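Local coordinates for protein TCR beta chain (Gallus gallus, PDB 6LIR) that pairs with a TCR alpha chain to form the chicken alpha-beta T-cell receptor, which probably recognises peptide antigens presented by MHC molecules, at residues I2-I7 against Q103-T108; T17-Q22 against V70-I75; H26-W31 against L40-S45; K50-G55 against E62-S67; F87-S92 against L99-G104. All blocks are in the same frame, centred on the assembly; numbering follows the deposited sequence.

Contact 1: I2-I7 against Q103-T108; sequences INQPSI and QGTRLT
The parallel pairing of the N-terminal A' strand with strand G, a hallmark of V-type immunoglobulin domains, starts here, just past the F-G-X-G motif that ends in G104. I7 and R106 form the parallel bridge, and R106 N donates to S6 O at 3.1 Å, nearly straight (166°) although the donor stands above the carbonyl plane. Ahead of it, Q4 CG sits in the crowded position between backbone N and carbonyl carbon (chi1 68°), and the extended chain beyond lays the amide against G104 and T105. Q4 NE2 donates to T105 OG1 at 2.7 Å, close to the amide plane; Q4 OE1 receives a weak bond from G104 N, 3.1 Å long. Strand 84-91 supplies further partners, C88 N for OE1 and Y86 O for NE2. T105 OG1 then donates to P5 O along a lone pair, at a very short 2.4 Å. A water joins I2 O to Q103 N. Glycine suits position 104, whose positive phi (100°) would jam a CB against the preceding carbonyl. A buried glutamine fits because its amide both gives and takes, while the threonine hydroxyl, acceptor from Q4 and donor to P5, has its rotation fixed by this relay.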
# COMPACT_ATOMS: atom_id res chain seq x y z
N ILE B 2 10.89 11.27 -9.97
CA ILE B 2 10.71 12.20 -8.86
C ILE B 2 11.02 11.49 -7.55
O ILE B 2 10.39 10.49 -7.19
CB ILE B 2 9.29 12.80 -8.90
CG1 ILE B 2 9.07 13.76 -7.73
CG2 ILE B 2 8.22 11.70 -8.95
CD1 ILE B 2 7.94 14.73 -7.98
N ASN B 3 12.03 12.00 -6.84
CA ASN B 3 12.59 11.32 -5.67
C ASN B 3 12.23 12.04 -4.38
O ASN B 3 12.27 13.27 -4.31
CB ASN B 3 14.11 11.20 -5.79
CG ASN B 3 14.76 10.63 -4.54
OD1 ASN B 3 15.42 11.35 -3.79
ND2 ASN B 3 14.56 9.34 -4.31
N GLN B 4 11.93 11.25 -3.35
CA GLN B 4 11.70 11.77 -2.00
C GLN B 4 12.00 10.66 -1.01
O GLN B 4 11.88 9.47 -1.36
CB GLN B 4 10.27 12.29 -1.84
CG GLN B 4 9.19 11.23 -1.87
CD GLN B 4 7.82 11.81 -1.57
OE1 GLN B 4 6.95 11.86 -2.44
NE2 GLN B 4 7.62 12.25 -0.33
N PRO B 5 12.42 10.99 0.21
CA PRO B 5 12.79 9.95 1.19
C PRO B 5 11.66 8.96 1.44
O PRO B 5 10.48 9.32 1.45
CB PRO B 5 13.13 10.75 2.45
CG PRO B 5 13.47 12.11 1.96
CD PRO B 5 12.60 12.34 0.76
N SER B 6 12.04 7.70 1.63
CA SER B 6 11.07 6.63 1.88
C SER B 6 10.46 6.76 3.28
O SER B 6 9.23 6.81 3.42
CB SER B 6 11.74 5.27 1.70
OG SER B 6 12.20 4.75 2.94
N ILE B 7 11.29 6.78 4.32
CA ILE B 7 10.83 6.73 5.70
C ILE B 7 11.64 7.71 6.53
O ILE B 7 12.86 7.81 6.37
CB ILE B 7 10.95 5.31 6.30
CG1 ILE B 7 10.08 4.31 5.53
CG2 ILE B 7 10.58 5.31 7.78
CD1 ILE B 7 10.16 2.91 6.09
N GLN B 103 6.71 8.61 -4.60
CA GLN B 103 6.20 7.44 -3.92
C GLN B 103 5.80 7.73 -2.48
O GLN B 103 5.12 6.91 -1.86
CB GLN B 103 7.21 6.30 -4.02
CG GLN B 103 7.10 5.64 -5.39
CD GLN B 103 8.27 4.75 -5.75
OE1 GLN B 103 8.23 4.06 -6.77
NE2 GLN B 103 9.30 4.76 -4.92
N GLY B 104 6.21 8.87 -1.94
CA GLY B 104 5.74 9.25 -0.62
C GLY B 104 6.70 8.97 0.51
O GLY B 104 7.45 7.99 0.50
N THR B 105 6.68 9.86 1.51
CA THR B 105 7.55 9.77 2.67
C THR B 105 6.67 9.52 3.88
O THR B 105 5.79 10.33 4.18
CB THR B 105 8.34 11.06 2.87
OG1 THR B 105 9.17 11.32 1.73
CG2 THR B 105 9.21 10.95 4.12
N ARG B 106 6.90 8.41 4.57
CA ARG B 106 6.17 8.14 5.80
C ARG B 106 6.97 8.72 6.95
O ARG B 106 8.09 8.28 7.23
CB ARG B 106 5.93 6.65 6.02
CG ARG B 106 5.37 6.39 7.41
CD ARG B 106 3.86 6.50 7.44
NE ARG B 106 3.26 5.71 8.52
CZ ARG B 106 2.72 6.23 9.62
NH1 ARG B 106 2.71 7.55 9.79
NH2 ARG B 106 2.20 5.44 10.55
N LEU B 107 6.38 9.72 7.61
CA LEU B 107 7.02 10.43 8.70
C LEU B 107 6.26 10.11 9.98
O LEU B 107 5.03 10.20 10.01
CB LEU B 107 7.02 11.94 8.42
CG LEU B 107 7.89 12.86 9.27
CD1 LEU B 107 8.49 13.95 8.40
CD2 LEU B 107 7.08 13.47 10.40
N THR B 108 7.00 9.74 11.01
CA THR B 108 6.43 9.48 12.33
C THR B 108 7.16 10.35 13.34
O THR B 108 8.39 10.36 13.38
CB THR B 108 6.55 8.00 12.71
OG1 THR B 108 6.19 7.18 11.59
CG2 THR B 108 5.64 7.67 13.88
O HOH W 1 9.69 9.04 -5.07

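Contact 2: T17-Q22 against V70-I75; sequences TLSCRQ and VFHLDI
The imidazole of H72 is met at its edge by S19 OG, which lies in the ring plane 2.6 Å from H72 ND1; either partner could supply the proton. T17 CG2 approaches the same ring obliquely, 3.7 Å from H72 ND1, and at the far corner NE2 has a weak bond to S66. On the opposite side of the sheet the F71 ring leans away from strand 17-21 and meets the W31 ring with planes about 40° apart. The R21 guanidinium has V70 CG2 at an oblique approach.

T17, S19, R21, H72 and D74 make the outward face mostly polar, V70 being its apolar exception, alongside the R21 chain. T17 OG1, beside its own backbone N (chi1 -68°), donates to D74 OD1 at a very short 2.5 Å, nearly along the C-O axis. L18, C20, F71 and L73 point inward, as suits leucine, phenylalanine and a bridging cysteine.

Two antiparallel hydrogen-bonded pairs hold the backbones. L73 N reaches L18 O at 2.6 Å, almost along the C=O axis, and L18 N returns to L73 O at 2.7 Å. C20 N binds F71 O at 3.0 Å from above the carbonyl plane, and F71 N binds C20 O at 2.9 Å. With C20 disulfide-bonded to C88, this is the classic B-E strand pairing in the smaller sheet of an immunoglobulin V domain.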
# COMPACT_ATOMS: atom_id res chain seq x y z
N THR B 17 14.08 18.50 7.44
CA THR B 17 13.78 18.91 6.08
C THR B 17 13.50 17.68 5.23
O THR B 17 14.31 16.74 5.21
CB THR B 17 14.93 19.72 5.48
OG1 THR B 17 15.05 20.97 6.17
CG2 THR B 17 14.71 19.97 4.00
N LEU B 18 12.36 17.68 4.55
CA LEU B 18 12.09 16.71 3.50
C LEU B 18 12.32 17.42 2.17
O LEU B 18 11.75 18.49 1.92
CB LEU B 18 10.66 16.17 3.57
CG LEU B 18 10.27 15.26 4.73
CD1 LEU B 18 8.79 14.88 4.63
CD2 LEU B 18 11.14 14.02 4.76
N SER B 19 13.16 16.83 1.34
CA SER B 19 13.55 17.45 0.08
C SER B 19 13.08 16.59 -1.07
O SER B 19 13.37 15.39 -1.12
CB SER B 19 15.06 17.68 0.03
OG SER B 19 15.50 18.41 1.17
N CYS B 20 12.35 17.20 -2.00
CA CYS B 20 11.86 16.51 -3.18
C CYS B 20 12.67 16.93 -4.40
O CYS B 20 12.99 18.10 -4.58
CB CYS B 20 10.39 16.82 -3.42
SG CYS B 20 9.73 16.16 -4.96
N ARG B 21 13.01 15.95 -5.23
CA ARG B 21 13.88 16.17 -6.37
C ARG B 21 13.24 15.57 -7.60
O ARG B 21 12.82 14.41 -7.59
CB ARG B 21 15.27 15.55 -6.15
CG ARG B 21 16.00 16.11 -4.95
CD ARG B 21 17.08 15.17 -4.44
NE ARG B 21 17.49 15.52 -3.09
CZ ARG B 21 18.36 16.48 -2.80
NH1 ARG B 21 18.93 17.19 -3.78
NH2 ARG B 21 18.67 16.74 -1.54
N GLN B 22 13.20 16.36 -8.67
CA GLN B 22 12.50 16.00 -9.89
C GLN B 22 13.41 16.27 -11.08
O GLN B 22 14.16 17.25 -11.08
CB GLN B 22 11.19 16.80 -10.04
CG GLN B 22 11.38 18.30 -9.87
CD GLN B 22 11.08 19.09 -11.12
OE1 GLN B 22 10.73 18.53 -12.16
NE2 GLN B 22 11.21 20.40 -11.02
N VAL B 70 14.63 21.05 -7.05
CA VAL B 70 14.57 20.69 -5.64
C VAL B 70 13.59 21.60 -4.92
O VAL B 70 13.67 22.83 -5.04
CB VAL B 70 15.97 20.79 -4.98
CG1 VAL B 70 15.89 20.39 -3.51
CG2 VAL B 70 16.97 19.93 -5.72
N PHE B 71 12.69 21.00 -4.14
CA PHE B 71 11.72 21.73 -3.34
C PHE B 71 11.77 21.16 -1.92
O PHE B 71 11.43 20.00 -1.70
CB PHE B 71 10.32 21.59 -3.93
CG PHE B 71 9.30 22.50 -3.31
CD1 PHE B 71 9.67 23.72 -2.78
CD2 PHE B 71 7.96 22.14 -3.28
CE1 PHE B 71 8.73 24.57 -2.22
CE2 PHE B 71 7.01 22.98 -2.72
CZ PHE B 71 7.39 24.19 -2.19
N HIS B 72 12.20 21.99 -0.97
CA HIS B 72 12.37 21.57 0.41
C HIS B 72 11.11 21.85 1.22
O HIS B 72 10.51 22.92 1.11
CB HIS B 72 13.55 22.29 1.06
CG HIS B 72 14.86 22.05 0.38
ND1 HIS B 72 15.61 20.91 0.58
CD2 HIS B 72 15.56 22.82 -0.49
CE1 HIS B 72 16.71 20.98 -0.15
NE2 HIS B 72 16.70 22.13 -0.81
N LEU B 73 10.75 20.90 2.07
CA LEU B 73 9.70 21.07 3.07
C LEU B 73 10.33 20.98 4.45
O LEU B 73 10.91 19.94 4.79
CB LEU B 73 8.59 20.03 2.91
CG LEU B 73 7.43 20.17 3.90
CD1 LEU B 73 6.59 21.41 3.62
CD2 LEU B 73 6.55 18.91 3.91
N ASP B 74 10.23 22.05 5.23
CA ASP B 74 10.86 22.12 6.54
C ASP B 74 9.80 21.85 7.61
O ASP B 74 8.73 22.46 7.59
CB ASP B 74 11.51 23.48 6.78
CG ASP B 74 12.70 23.73 5.87
OD1 ASP B 74 13.47 22.78 5.62
OD2 ASP B 74 12.86 24.87 5.40
N ILE B 75 10.12 20.96 8.54
CA ILE B 75 9.23 20.60 9.64
C ILE B 75 9.69 21.38 10.87
O ILE B 75 10.78 21.14 11.40
CB ILE B 75 9.24 19.09 9.91
CG1 ILE B 75 8.78 18.31 8.67
CG2 ILE B 75 8.39 18.77 11.14
CD1 ILE B 75 7.32 17.93 8.68

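Contact 3: H26-W31 against L40-S45; sequences HDYMSW and LQLIYS
Two backbone bonds form the first shell. W31 N lies 2.8 Å from Y44 O, nearly along its C=O axis, and I43 N reaches W31 O in the carbonyl plane, also at 2.8 Å. I43 and Y44 both face W31, a classic beta bulge, and the psi of I43 (-52°) marks the kink. Beside it S30 CB touches L42 CD1 at 3.6 Å. Y28, with CG anti to N (chi1 -174°), reaches obliquely across toward strand 40-46 until its OH lies 3.4 Å from S45 CB; the same OH is 4.1 Å from L42 CD1. An alanine here would remove the ring and hydroxyl and would probably loosen the packing around S45 and L42.

Further out, W31, the core tryptophan of strand C, donates from NE1 to F71 O in the facing sheet and rests on Y86. The hydroxyls of S30 and S45 are turned into the crowded position and find weak bonds to A89 O and N53 ND2. S30 and S45 form a non-hydrogen-bonded pair, S30 CA 4.0 Å from S45 CA, and small serines suit so close a pair, their buried hydroxyls finding partners on the neighbouring strands.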
# COMPACT_ATOMS: atom_id res chain seq x y z
N HIS B 26 10.23 20.63 -14.39
CA HIS B 26 8.89 21.12 -14.10
C HIS B 26 8.96 22.40 -13.29
O HIS B 26 9.74 22.51 -12.34
CB HIS B 26 8.08 20.07 -13.34
CG HIS B 26 7.49 19.01 -14.21
ND1 HIS B 26 6.83 17.91 -13.69
CD2 HIS B 26 7.45 18.88 -15.55
CE1 HIS B 26 6.41 17.15 -14.69
NE2 HIS B 26 6.77 17.72 -15.83
N ASP B 27 8.12 23.37 -13.66
CA ASP B 27 8.11 24.62 -12.90
C ASP B 27 7.29 24.50 -11.63
O ASP B 27 7.64 25.11 -10.61
CB ASP B 27 7.55 25.76 -13.76
CG ASP B 27 8.43 26.08 -14.96
OD1 ASP B 27 9.65 25.80 -14.90
OD2 ASP B 27 7.90 26.63 -15.95
N TYR B 28 6.22 23.70 -11.65
CA TYR B 28 5.37 23.55 -10.48
C TYR B 28 5.82 22.35 -9.66
O TYR B 28 6.04 21.26 -10.20
CB TYR B 28 3.91 23.38 -10.90
CG TYR B 28 2.94 23.34 -9.74
CD1 TYR B 28 2.48 24.52 -9.16
CD2 TYR B 28 2.48 22.14 -9.22
CE1 TYR B 28 1.60 24.50 -8.10
CE2 TYR B 28 1.60 22.11 -8.15
CZ TYR B 28 1.16 23.29 -7.60
OH TYR B 28 0.28 23.26 -6.54
N MET B 29 5.98 22.57 -8.36
CA MET B 29 6.19 21.48 -7.41
C MET B 29 5.30 21.74 -6.21
O MET B 29 4.87 22.87 -5.97
CB MET B 29 7.66 21.36 -7.00
CG MET B 29 8.59 21.10 -8.16
SD MET B 29 10.28 20.82 -7.60
CE MET B 29 10.08 19.28 -6.69
N SER B 30 5.05 20.69 -5.44
CA SER B 30 4.14 20.84 -4.31
C SER B 30 4.40 19.74 -3.30
O SER B 30 4.99 18.71 -3.61
CB SER B 30 2.68 20.83 -4.77
OG SER B 30 2.37 19.60 -5.41
N TRP B 31 3.89 19.97 -2.09
CA TRP B 31 3.97 19.01 -1.00
C TRP B 31 2.56 18.80 -0.47
O TRP B 31 1.85 19.77 -0.20
CB TRP B 31 4.90 19.49 0.12
CG TRP B 31 6.35 19.15 -0.08
CD1 TRP B 31 7.35 20.00 -0.45
CD2 TRP B 31 6.96 17.86 0.08
NE1 TRP B 31 8.55 19.32 -0.52
CE2 TRP B 31 8.33 18.01 -0.20
CE3 TRP B 31 6.48 16.59 0.44
CZ2 TRP B 31 9.23 16.94 -0.14
CZ3 TRP B 31 7.37 15.53 0.50
CH2 TRP B 31 8.73 15.71 0.21
N LEU B 40 -5.97 14.26 0.46
CA LEU B 40 -4.68 14.85 0.15
C LEU B 40 -4.79 16.36 0.29
O LEU B 40 -5.57 16.99 -0.43
CB LEU B 40 -4.22 14.49 -1.26
CG LEU B 40 -3.79 13.05 -1.55
CD1 LEU B 40 -3.69 12.83 -3.05
CD2 LEU B 40 -2.47 12.73 -0.87
N GLN B 41 -4.01 16.94 1.20
CA GLN B 41 -4.10 18.36 1.50
C GLN B 41 -2.79 19.05 1.18
O GLN B 41 -1.72 18.62 1.65
CB GLN B 41 -4.47 18.58 2.97
CG GLN B 41 -5.73 17.86 3.40
CD GLN B 41 -6.07 18.10 4.86
OE1 GLN B 41 -6.15 17.16 5.65
NE2 GLN B 41 -6.26 19.37 5.22
N LEU B 42 -2.87 20.10 0.38
CA LEU B 42 -1.70 20.89 -0.00
C LEU B 42 -1.09 21.59 1.20
O LEU B 42 -1.74 22.41 1.85
CB LEU B 42 -2.05 21.89 -1.09
CG LEU B 42 -0.80 22.53 -1.70
CD1 LEU B 42 -0.24 21.65 -2.81
CD2 LEU B 42 -1.09 23.92 -2.22
N ILE B 43 0.17 21.28 1.49
CA ILE B 43 0.93 21.94 2.54
C ILE B 43 1.60 23.20 2.01
O ILE B 43 1.46 24.29 2.58
CB ILE B 43 1.98 20.98 3.13
CG1 ILE B 43 1.33 19.65 3.52
CG2 ILE B 43 2.67 21.61 4.33
CD1 ILE B 43 2.33 18.61 3.95
N TYR B 44 2.35 23.07 0.92
CA TYR B 44 3.10 24.15 0.32
C TYR B 44 3.27 23.83 -1.15
O TYR B 44 3.41 22.66 -1.52
CB TYR B 44 4.48 24.30 0.97
CG TYR B 44 4.66 25.49 1.88
CD1 TYR B 44 4.93 26.76 1.37
CD2 TYR B 44 4.59 25.35 3.26
CE1 TYR B 44 5.11 27.85 2.20
CE2 TYR B 44 4.77 26.43 4.11
CZ TYR B 44 5.03 27.68 3.57
OH TYR B 44 5.20 28.76 4.41
N SER B 45 3.24 24.86 -1.99
CA SER B 45 3.47 24.69 -3.42
C SER B 45 4.49 25.72 -3.87
O SER B 45 4.90 26.61 -3.11
CB SER B 45 2.17 24.84 -4.22
OG SER B 45 1.72 26.18 -4.22

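Contact 4: K50-G55 against E62-S67; sequences KQENKG and EAKRSS
Strands 51-54 and 62-67 run nearly antiparallel, at 158°, but their axes come no closer than 6.3 Å and form no beta bridge. They are C'' and D of the V-type immunoglobulin fold, the edge strands of two different sheets, so the contact spans one flank of the sandwich. Its single backbone link is K50 N to R65 O, 2.8 Å and in the carbonyl plane; K50 has positive phi and psi at this turn into C''.

Lower down, a side chain bridges the gap. E52 CG lies beside the backbone N (chi1 -61°), and a bend at chi2 (90°) swings the carboxylate across, where E52 OE2 accepts from R65 N at 2.9 Å through its anti lone pair, almost straight. Glutamate suits the place because its reach lets a carboxylate oxygen do what a neighbouring strand's carbonyl would do. The stem packs as well, E52 CG being 3.5 Å from A63 O, while the small A63 fits against F71 and Y44.

R65 has its CG anti to the backbone N, and a bend at chi2 carries the guanidinium inward, away from strand 51-54. There NH2 bonds to D27 O and S46 OG and NH1 to Q68 O, so that buried charge is well supplied with oxygens. On the far side of strand 51-54, Q51 NE2 donates in its own amide plane to N53 OD1 at 2.7 Å, standing above the carbonyl plane of N53.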
# COMPACT_ATOMS: atom_id res chain seq x y z
N LYS B 50 12.64 29.76 -6.11
CA LYS B 50 12.55 30.74 -5.03
C LYS B 50 11.17 31.39 -4.94
O LYS B 50 11.03 32.54 -4.51
CB LYS B 50 13.63 31.82 -5.19
CG LYS B 50 15.04 31.33 -4.89
CD LYS B 50 16.09 32.17 -5.60
CE LYS B 50 17.50 31.78 -5.17
NZ LYS B 50 17.76 32.16 -3.75
N GLN B 51 10.13 30.65 -5.34
CA GLN B 51 8.75 31.05 -5.12
C GLN B 51 8.06 29.96 -4.31
O GLN B 51 8.17 28.78 -4.63
CB GLN B 51 8.01 31.26 -6.45
CG GLN B 51 6.73 32.08 -6.35
CD GLN B 51 5.56 31.29 -5.78
OE1 GLN B 51 5.39 30.11 -6.08
NE2 GLN B 51 4.76 31.95 -4.95
N GLU B 52 7.36 30.36 -3.25
CA GLU B 52 6.61 29.43 -2.42
C GLU B 52 5.21 29.99 -2.15
O GLU B 52 5.01 31.20 -2.11
CB GLU B 52 7.33 29.14 -1.10
CG GLU B 52 8.70 28.50 -1.26
CD GLU B 52 9.82 29.52 -1.38
OE1 GLU B 52 9.68 30.62 -0.82
OE2 GLU B 52 10.84 29.21 -2.03
N ASN B 53 4.26 29.08 -1.96
CA ASN B 53 2.89 29.44 -1.59
C ASN B 53 2.43 28.56 -0.44
O ASN B 53 2.49 27.33 -0.54
CB ASN B 53 1.93 29.28 -2.77
CG ASN B 53 2.34 30.08 -3.98
OD1 ASN B 53 2.28 31.31 -3.98
ND2 ASN B 53 2.76 29.39 -5.04
N LYS B 54 1.96 29.19 0.63
CA LYS B 54 1.39 28.44 1.74
C LYS B 54 0.10 27.76 1.30
O LYS B 54 -0.66 28.30 0.50
CB LYS B 54 1.12 29.35 2.93
CG LYS B 54 2.33 30.09 3.47
CD LYS B 54 1.91 31.06 4.57
CE LYS B 54 3.06 31.95 5.02
NZ LYS B 54 2.63 32.93 6.06
N GLY B 55 -0.15 26.57 1.83
CA GLY B 55 -1.41 25.88 1.66
C GLY B 55 -2.36 26.19 2.80
O GLY B 55 -2.17 27.13 3.57
N GLU B 62 7.56 25.20 6.78
CA GLU B 62 8.14 26.20 5.90
C GLU B 62 8.61 25.47 4.65
O GLU B 62 8.69 24.24 4.62
CB GLU B 62 9.28 26.97 6.57
CG GLU B 62 8.82 27.83 7.73
CD GLU B 62 9.95 28.64 8.33
OE1 GLU B 62 10.85 29.07 7.58
OE2 GLU B 62 9.95 28.85 9.57
N ALA B 63 8.93 26.23 3.60
CA ALA B 63 9.38 25.59 2.38
C ALA B 63 10.28 26.53 1.61
O ALA B 63 10.23 27.75 1.76
CB ALA B 63 8.19 25.16 1.51
N LYS B 64 11.12 25.92 0.77
CA LYS B 64 12.09 26.66 -0.02
C LYS B 64 12.29 25.94 -1.34
O LYS B 64 12.68 24.77 -1.35
CB LYS B 64 13.43 26.81 0.72
CG LYS B 64 14.49 27.52 -0.12
CD LYS B 64 15.69 27.89 0.72
CE LYS B 64 16.83 26.91 0.49
NZ LYS B 64 18.06 27.58 0.01
N ARG B 65 12.04 26.63 -2.45
CA ARG B 65 12.35 26.07 -3.76
C ARG B 65 13.74 26.59 -4.11
O ARG B 65 13.91 27.66 -4.70
CB ARG B 65 11.30 26.49 -4.79
CG ARG B 65 11.57 25.98 -6.19
CD ARG B 65 11.18 24.52 -6.36
NE ARG B 65 11.31 24.07 -7.74
CZ ARG B 65 10.36 24.21 -8.66
NH1 ARG B 65 10.56 23.77 -9.89
NH2 ARG B 65 9.21 24.80 -8.34
N SER B 66 14.75 25.81 -3.73
CA SER B 66 16.14 26.25 -3.86
C SER B 66 16.59 26.27 -5.31
O SER B 66 17.50 27.03 -5.67
CB SER B 66 17.05 25.34 -3.04
OG SER B 66 16.97 23.99 -3.47
N SER B 67 15.99 25.45 -6.16
CA SER B 67 16.34 25.40 -7.57
C SER B 67 15.19 24.75 -8.32
O SER B 67 14.22 24.27 -7.72
CB SER B 67 17.65 24.63 -7.79
OG SER B 67 17.49 23.27 -7.42

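Contact 5: F87-S92 against L99-G104; sequences FCASSS and LNFGQG
F87 and F101 adopt the same first torsion, CG anti to the carbonyl carbon and beside the backbone N (chi1 -76° and -80°), bringing both rings onto the partner strand. The F101 ring lies flat over A89: CB of A89 sits 3.7 Å from the centroid of the F101 ring, in a CH-pi contact close to the ring normal. At the edge of that ring, in its plane, F87 CB is 3.9 Å from F101 CD2. The F87 ring has G102 O at its edge, 3.4 Å from F87 CD1, and runs close to G104, where a CB would clash with CE1, so glycine fits. A89 supplies the small methyl that a ring can cover. An alanine in place of F101 would remove the ring that lies over A89 and would probably loosen the packing there and against P41 of the TCR alpha chain.

Three backbone bonds fix the register. N100 N donates to S90 O at 2.7 Å, S90 N to N100 O at 2.8 Å, and G102 N to C88 O at 2.8 Å. Beyond them L99 CD2 lies 3.7 Å from S91 OG, which bonds to Y93 O, while L99 N bonds to Y33 OH of the alpha chain. The disulfide cysteine C88 opposite the F-G-X-G motif is the signature of the F-G hairpin that carries CDR3 in V domains.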
# COMPACT_ATOMS: atom_id res chain seq x y z
N PHE B 87 3.54 13.54 0.33
CA PHE B 87 3.70 13.31 -1.10
C PHE B 87 4.18 14.59 -1.76
O PHE B 87 3.55 15.64 -1.60
CB PHE B 87 2.39 12.84 -1.74
CG PHE B 87 2.05 11.40 -1.45
CD1 PHE B 87 2.67 10.37 -2.15
CD2 PHE B 87 1.11 11.07 -0.48
CE1 PHE B 87 2.36 9.05 -1.88
CE2 PHE B 87 0.79 9.74 -0.22
CZ PHE B 87 1.42 8.73 -0.92
N CYS B 88 5.28 14.49 -2.49
CA CYS B 88 5.71 15.55 -3.38
C CYS B 88 5.14 15.31 -4.76
O CYS B 88 5.01 14.16 -5.21
CB CYS B 88 7.23 15.63 -3.46
SG CYS B 88 7.78 16.66 -4.82
N ALA B 89 4.79 16.39 -5.44
CA ALA B 89 4.21 16.29 -6.77
C ALA B 89 4.74 17.43 -7.63
O ALA B 89 5.16 18.47 -7.12
CB ALA B 89 2.68 16.32 -6.73
N SER B 90 4.71 17.22 -8.94
CA SER B 90 5.16 18.24 -9.88
C SER B 90 4.29 18.23 -11.12
O SER B 90 3.60 17.25 -11.42
CB SER B 90 6.63 18.02 -10.27
OG SER B 90 6.72 17.11 -11.35
N SER B 91 4.33 19.35 -11.85
CA SER B 91 3.73 19.45 -13.16
C SER B 91 4.46 20.51 -13.97
O SER B 91 5.19 21.34 -13.42
CB SER B 91 2.23 19.77 -13.08
OG SER B 91 2.02 20.96 -12.34
N SER B 92 4.27 20.46 -15.29
CA SER B 92 4.85 21.45 -16.19
C SER B 92 4.53 22.87 -15.74
O SER B 92 5.41 23.74 -15.68
CB SER B 92 4.36 21.20 -17.62
OG SER B 92 4.34 22.39 -18.37
N LEU B 99 -0.52 16.02 -12.47
CA LEU B 99 0.54 16.06 -11.48
C LEU B 99 1.26 14.72 -11.47
O LEU B 99 0.64 13.66 -11.60
CB LEU B 99 -0.02 16.36 -10.08
CG LEU B 99 -0.50 17.77 -9.76
CD1 LEU B 99 -1.26 17.78 -8.45
CD2 LEU B 99 0.67 18.74 -9.71
N ASN B 100 2.58 14.77 -11.32
CA ASN B 100 3.39 13.57 -11.18
C ASN B 100 3.79 13.48 -9.71
O ASN B 100 4.39 14.41 -9.18
CB ASN B 100 4.64 13.64 -12.06
CG ASN B 100 4.35 13.28 -13.51
OD1 ASN B 100 3.28 13.58 -14.04
ND2 ASN B 100 5.30 12.62 -14.16
N PHE B 101 3.48 12.36 -9.08
CA PHE B 101 3.70 12.25 -7.65
C PHE B 101 4.92 11.39 -7.38
O PHE B 101 5.27 10.50 -8.17
CB PHE B 101 2.49 11.62 -6.96
CG PHE B 101 1.35 12.57 -6.72
CD1 PHE B 101 0.46 12.86 -7.73
CD2 PHE B 101 1.18 13.15 -5.48
CE1 PHE B 101 -0.59 13.73 -7.51
CE2 PHE B 101 0.13 14.02 -5.25
CZ PHE B 101 -0.75 14.31 -6.27
N GLY B 102 5.53 11.62 -6.22
CA GLY B 102 6.54 10.70 -5.75
C GLY B 102 5.88 9.56 -5.01
O GLY B 102 4.67 9.51 -4.81
N GLN B 103 6.71 8.61 -4.60
CA GLN B 103 6.20 7.44 -3.92
C GLN B 103 5.80 7.73 -2.48
O GLN B 103 5.12 6.91 -1.86
CB GLN B 103 7.21 6.30 -4.02
CG GLN B 103 7.10 5.64 -5.39
CD GLN B 103 8.27 4.75 -5.75
OE1 GLN B 103 8.23 4.06 -6.77
NE2 GLN B 103 9.30 4.76 -4.92
N GLY B 104 6.21 8.87 -1.94
CA GLY B 104 5.74 9.25 -0.62
C GLY B 104 6.70 8.97 0.51
O GLY B 104 7.45 7.99 0.50

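In the fold
From the N terminus, contact 1 closes the longest loop, joining the start of the chain to strand 100-110 and enclosing nearly the whole V domain. Within it, contact 2 closes the span from strand 16-21 to strand 70-75, and inside that loop contacts 3 and 4 follow in series. Contact 5, a hairpin, comes after contact 2 and ends on the same strand as contact 1, sharing Q103 and G104; none of the loops cross. Contacts 1, 3 and 5 belong to the larger sheet and contact 2 to the smaller, while contact 4 spans the two at their flank. The C20-C88 disulfide ties contact 2 to contact 5 through the core.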